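PDB 3JTF: magnesium and cobalt efflux protein from Bordetella parapertussis, which probably takes part in magnesium and cobalt ion transport, and is represented here by its AMP-binding pair of CBS domains. Local coordinates for residues E4-R16 with F80-R92. Sequence-based numbering, arbitrary orientation.
Sequences ERTVADIMVPRSR and FIPEVKRLNVLLR. With AMP (adenosine monophosphate), chain F; SO4 (sulfate ion), chain G.
Val7 holds CG1 anti to its backbone N (chi1 160°), which turns CG2 toward Ile81 and Leu90, while Glu4, its CG likewise opposite the backbone N (chi1 -172°) but its chain bent at the next bond, lowers its carboxylate onto the start of helix 87-96. The contact belongs to the CBS domain pair: the N-terminal segment of the first CBS repeat packs on the second, where strands 12-13 and 80-82 form the two outer edges of one mixed sheet. A compact branched residue suits position 7, since Val7 CG2 is pressed tightly against Leu90 CD2 at 3.4 Å and also meets Ile81 CD1 at 3.6 Å. Ile10 CD1 and Leu87 CD2 extend the apolar patch tip to tip. The backbones join through a single beta bridge between Thr6 and Arg86; Val7 N gives Lys85 O a 2.9 Å hydrogen bond, and Ala8 N reaches a lone pair of Glu83 O in the carbonyl plane. Glu83 OE2 is hydrogen-bonded to Ser112 OG on strand 111-116 of that same sheet. An acidic residue suits position 4, where it can accept from a helix N-terminal amide: Leu87 N meets the syn lone pair of Glu4 OE2 at 3.1 Å, the bond bent to an N-H...O angle of 138°.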
# COMPACT_ATOMS: atom_id res chain seq x y z
N GLU B 4 22.30 14.73 -9.27
CA GLU B 4 20.92 14.59 -8.74
C GLU B 4 20.99 13.53 -7.61
O GLU B 4 21.98 12.78 -7.53
CB GLU B 4 19.98 14.23 -9.91
CG GLU B 4 18.47 14.21 -9.63
CD GLU B 4 17.89 12.79 -9.58
OE1 GLU B 4 17.36 12.31 -10.60
OE2 GLU B 4 17.98 12.13 -8.52
N ARG B 5 19.97 13.46 -6.73
CA ARG B 5 20.03 12.57 -5.56
C ARG B 5 20.06 11.09 -5.94
O ARG B 5 19.62 10.72 -7.05
CB ARG B 5 18.80 12.76 -4.67
CG ARG B 5 18.57 14.16 -4.26
CD ARG B 5 17.84 14.23 -2.97
NE ARG B 5 18.05 15.55 -2.38
CZ ARG B 5 18.84 15.82 -1.35
NH1 ARG B 5 19.54 14.85 -0.74
NH2 ARG B 5 18.94 17.07 -0.92
N THR B 6 20.49 10.25 -5.00
CA THR B 6 20.43 8.82 -5.22
C THR B 6 19.60 8.05 -4.17
O THR B 6 19.21 8.57 -3.11
CB THR B 6 21.83 8.21 -5.31
OG1 THR B 6 22.40 8.15 -4.01
CG2 THR B 6 22.76 9.01 -6.26
N VAL B 7 19.34 6.80 -4.49
CA VAL B 7 18.61 5.90 -3.60
C VAL B 7 19.19 5.88 -2.17
O VAL B 7 18.43 5.89 -1.20
CB VAL B 7 18.57 4.48 -4.21
CG1 VAL B 7 18.29 3.42 -3.14
CG2 VAL B 7 17.54 4.46 -5.30
N ALA B 8 20.51 5.89 -2.05
CA ALA B 8 21.15 5.87 -0.73
C ALA B 8 20.66 6.98 0.20
O ALA B 8 20.58 6.77 1.40
CB ALA B 8 22.69 5.93 -0.85
N ASP B 9 20.35 8.16 -0.34
CA ASP B 9 19.85 9.30 0.46
C ASP B 9 18.45 9.05 1.06
O ASP B 9 18.07 9.69 2.02
CB ASP B 9 19.72 10.56 -0.42
CG ASP B 9 21.05 11.03 -1.00
OD1 ASP B 9 22.08 10.77 -0.36
OD2 ASP B 9 21.06 11.64 -2.10
N ILE B 10 17.64 8.18 0.46
CA ILE B 10 16.25 8.06 0.91
C ILE B 10 15.84 6.66 1.40
O ILE B 10 14.73 6.47 1.89
CB ILE B 10 15.27 8.51 -0.20
CG1 ILE B 10 15.33 7.56 -1.39
CG2 ILE B 10 15.59 9.98 -0.64
CD1 ILE B 10 14.17 7.73 -2.37
N MSE B 11 16.70 5.67 1.25
CA MSE B 11 16.29 4.31 1.56
C MSE B 11 16.01 4.11 3.05
O MSE B 11 16.60 4.77 3.92
CB MSE B 11 17.36 3.36 1.12
CG MSE B 11 18.63 3.45 1.90
SE MSE B 11 20.00 2.25 1.15
CE MSE B 11 21.40 2.78 2.46
N VAL B 12 15.13 3.18 3.33
CA VAL B 12 15.02 2.60 4.68
C VAL B 12 16.27 1.73 4.93
O VAL B 12 16.48 0.77 4.25
CB VAL B 12 13.76 1.74 4.80
CG1 VAL B 12 13.67 1.06 6.20
CG2 VAL B 12 12.53 2.58 4.51
N PRO B 13 17.07 2.04 5.95
CA PRO B 13 18.26 1.24 6.18
C PRO B 13 17.94 -0.17 6.59
O PRO B 13 16.85 -0.46 7.16
CB PRO B 13 19.02 1.98 7.28
CG PRO B 13 18.07 2.94 7.85
CD PRO B 13 16.95 3.17 6.89
N ARG B 14 18.86 -1.05 6.23
CA ARG B 14 18.76 -2.48 6.51
C ARG B 14 18.25 -2.76 7.95
O ARG B 14 17.36 -3.57 8.16
CB ARG B 14 20.16 -3.10 6.32
CG ARG B 14 20.31 -4.54 6.71
CD ARG B 14 21.77 -4.95 6.47
NE ARG B 14 21.97 -6.34 6.81
CZ ARG B 14 22.20 -6.79 8.04
NH1 ARG B 14 22.38 -8.09 8.25
NH2 ARG B 14 22.29 -5.94 9.08
N SER B 15 18.81 -2.07 8.94
CA SER B 15 18.48 -2.33 10.36
C SER B 15 17.03 -2.03 10.69
O SER B 15 16.49 -2.57 11.65
CB SER B 15 19.39 -1.51 11.28
OG SER B 15 19.05 -0.14 11.18
N ARG B 16 16.40 -1.20 9.86
CA ARG B 16 15.00 -0.79 10.07
C ARG B 16 13.99 -1.58 9.24
O ARG B 16 12.78 -1.35 9.33
CB ARG B 16 14.82 0.70 9.73
CG ARG B 16 15.46 1.69 10.67
CD ARG B 16 14.63 3.03 10.71
NE ARG B 16 15.53 4.17 10.74
CZ ARG B 16 15.58 5.13 9.83
NH1 ARG B 16 14.73 5.16 8.80
NH2 ARG B 16 16.48 6.09 9.96
N PHE B 80 16.26 -5.93 -7.09
CA PHE B 80 17.43 -5.42 -6.41
C PHE B 80 18.01 -4.24 -7.19
O PHE B 80 18.28 -4.37 -8.36
CB PHE B 80 18.51 -6.49 -6.25
CG PHE B 80 18.09 -7.65 -5.38
CD1 PHE B 80 18.29 -7.59 -4.01
CD2 PHE B 80 17.50 -8.77 -5.93
CE1 PHE B 80 17.87 -8.65 -3.16
CE2 PHE B 80 17.06 -9.82 -5.12
CZ PHE B 80 17.25 -9.76 -3.72
N ILE B 81 18.14 -3.08 -6.55
CA ILE B 81 18.64 -1.88 -7.23
C ILE B 81 19.87 -1.32 -6.51
O ILE B 81 19.96 -1.34 -5.26
CB ILE B 81 17.56 -0.77 -7.39
CG1 ILE B 81 17.21 -0.14 -6.06
CG2 ILE B 81 16.28 -1.34 -8.12
CD1 ILE B 81 16.31 1.15 -6.13
N PRO B 82 20.81 -0.76 -7.28
CA PRO B 82 21.95 -0.17 -6.61
C PRO B 82 21.66 1.11 -5.85
O PRO B 82 20.80 1.92 -6.23
CB PRO B 82 22.95 0.14 -7.77
CG PRO B 82 22.18 0.15 -8.96
CD PRO B 82 20.96 -0.77 -8.74
N GLU B 83 22.47 1.32 -4.82
CA GLU B 83 22.44 2.54 -4.04
C GLU B 83 22.61 3.78 -4.88
O GLU B 83 22.11 4.83 -4.51
CB GLU B 83 23.59 2.55 -3.01
CG GLU B 83 23.22 1.99 -1.72
CD GLU B 83 24.35 2.02 -0.71
OE1 GLU B 83 25.27 2.84 -0.81
OE2 GLU B 83 24.30 1.21 0.22
N VAL B 84 23.39 3.67 -5.95
CA VAL B 84 23.70 4.82 -6.76
C VAL B 84 22.58 5.20 -7.74
O VAL B 84 22.69 6.20 -8.43
CB VAL B 84 25.04 4.64 -7.54
CG1 VAL B 84 26.23 4.58 -6.54
CG2 VAL B 84 24.99 3.42 -8.52
N LYS B 85 21.49 4.45 -7.79
CA LYS B 85 20.45 4.73 -8.78
C LYS B 85 19.85 6.10 -8.49
O LYS B 85 19.60 6.45 -7.33
CB LYS B 85 19.40 3.61 -8.79
CG LYS B 85 18.39 3.73 -9.93
CD LYS B 85 17.95 2.41 -10.46
CE LYS B 85 17.29 2.55 -11.83
NZ LYS B 85 17.11 1.23 -12.50
N ARG B 86 19.70 6.91 -9.53
CA ARG B 86 19.14 8.24 -9.37
C ARG B 86 17.61 8.17 -9.25
O ARG B 86 16.96 7.29 -9.80
CB ARG B 86 19.58 9.14 -10.52
CG ARG B 86 21.14 9.34 -10.54
CD ARG B 86 21.61 10.54 -11.38
NE ARG B 86 20.70 10.87 -12.48
CZ ARG B 86 20.46 10.10 -13.55
NH1 ARG B 86 21.07 8.92 -13.70
NH2 ARG B 86 19.60 10.51 -14.48
N LEU B 87 17.07 9.12 -8.50
CA LEU B 87 15.65 9.15 -8.17
C LEU B 87 14.74 9.37 -9.37
O LEU B 87 13.71 8.74 -9.46
CB LEU B 87 15.33 10.21 -7.12
CG LEU B 87 16.09 10.02 -5.80
CD1 LEU B 87 15.47 10.90 -4.72
CD2 LEU B 87 16.15 8.57 -5.36
N ASN B 88 15.13 10.24 -10.30
CA ASN B 88 14.24 10.55 -11.42
C ASN B 88 14.06 9.28 -12.29
O ASN B 88 12.94 9.00 -12.76
CB ASN B 88 14.72 11.75 -12.26
CG ASN B 88 14.77 13.09 -11.46
OD1 ASN B 88 14.05 13.29 -10.46
ND2 ASN B 88 15.62 14.01 -11.92
N VAL B 89 15.12 8.51 -12.46
CA VAL B 89 15.06 7.28 -13.28
C VAL B 89 14.25 6.21 -12.54
O VAL B 89 13.38 5.59 -13.13
CB VAL B 89 16.44 6.75 -13.61
CG1 VAL B 89 16.34 5.42 -14.38
CG2 VAL B 89 17.23 7.81 -14.45
N LEU B 90 14.49 6.08 -11.25
CA LEU B 90 13.79 5.08 -10.43
C LEU B 90 12.29 5.34 -10.37
O LEU B 90 11.46 4.40 -10.34
CB LEU B 90 14.38 5.05 -9.01
CG LEU B 90 13.76 4.06 -8.03
CD1 LEU B 90 13.77 2.58 -8.64
CD2 LEU B 90 14.47 4.11 -6.66
N LEU B 91 11.92 6.63 -10.30
CA LEU B 91 10.51 7.00 -10.35
C LEU B 91 9.82 6.46 -11.63
O LEU B 91 8.75 5.90 -11.55
CB LEU B 91 10.34 8.51 -10.28
CG LEU B 91 8.87 8.93 -10.28
CD1 LEU B 91 8.02 8.17 -9.24
CD2 LEU B 91 8.78 10.48 -10.06
N ARG B 92 10.45 6.66 -12.77
CA ARG B 92 9.94 6.19 -14.04
C ARG B 92 9.84 4.68 -14.04
O ARG B 92 8.89 4.13 -14.59
CB ARG B 92 10.85 6.65 -15.18
CG ARG B 92 10.88 8.18 -15.38
CD ARG B 92 11.59 8.61 -16.64
NE ARG B 92 10.74 8.40 -17.82
CZ ARG B 92 11.07 8.69 -19.09
NH1 ARG B 92 12.29 9.15 -19.38
NH2 ARG B 92 10.20 8.45 -20.07
P AMP F . 3.80 1.14 3.35
O1P AMP F . 3.95 -0.10 2.55
O2P AMP F . 2.66 2.02 2.96
O3P AMP F . 3.84 0.88 4.82
O5' AMP F . 5.09 2.04 3.14
C5' AMP F . 5.23 3.24 3.92
C4' AMP F . 6.69 3.47 4.12
O4' AMP F . 7.31 2.56 5.06
C3' AMP F . 7.42 3.22 2.80
O3' AMP F . 7.28 4.32 1.90
C2' AMP F . 8.80 3.02 3.32
O2' AMP F . 9.16 4.37 3.83
C1' AMP F . 8.53 2.06 4.48
N9 AMP F . 8.34 0.57 4.29
C8 AMP F . 7.50 -0.14 3.48
N7 AMP F . 7.63 -1.48 3.69
C5 AMP F . 8.53 -1.64 4.68
C6 AMP F . 9.12 -2.76 5.43
N6 AMP F . 8.78 -4.02 5.12
N1 AMP F . 10.05 -2.50 6.37
C2 AMP F . 10.40 -1.25 6.70
N3 AMP F . 9.88 -0.17 6.09
C4 AMP F . 8.97 -0.31 5.08
S SO4 G . 23.53 -7.38 11.95
O1 SO4 G . 22.80 -6.14 11.69
O2 SO4 G . 24.88 -7.32 11.37
O3 SO4 G . 23.67 -7.56 13.39
O4 SO4 G . 22.79 -8.51 11.39
O HOH W 1 24.81 6.69 -3.80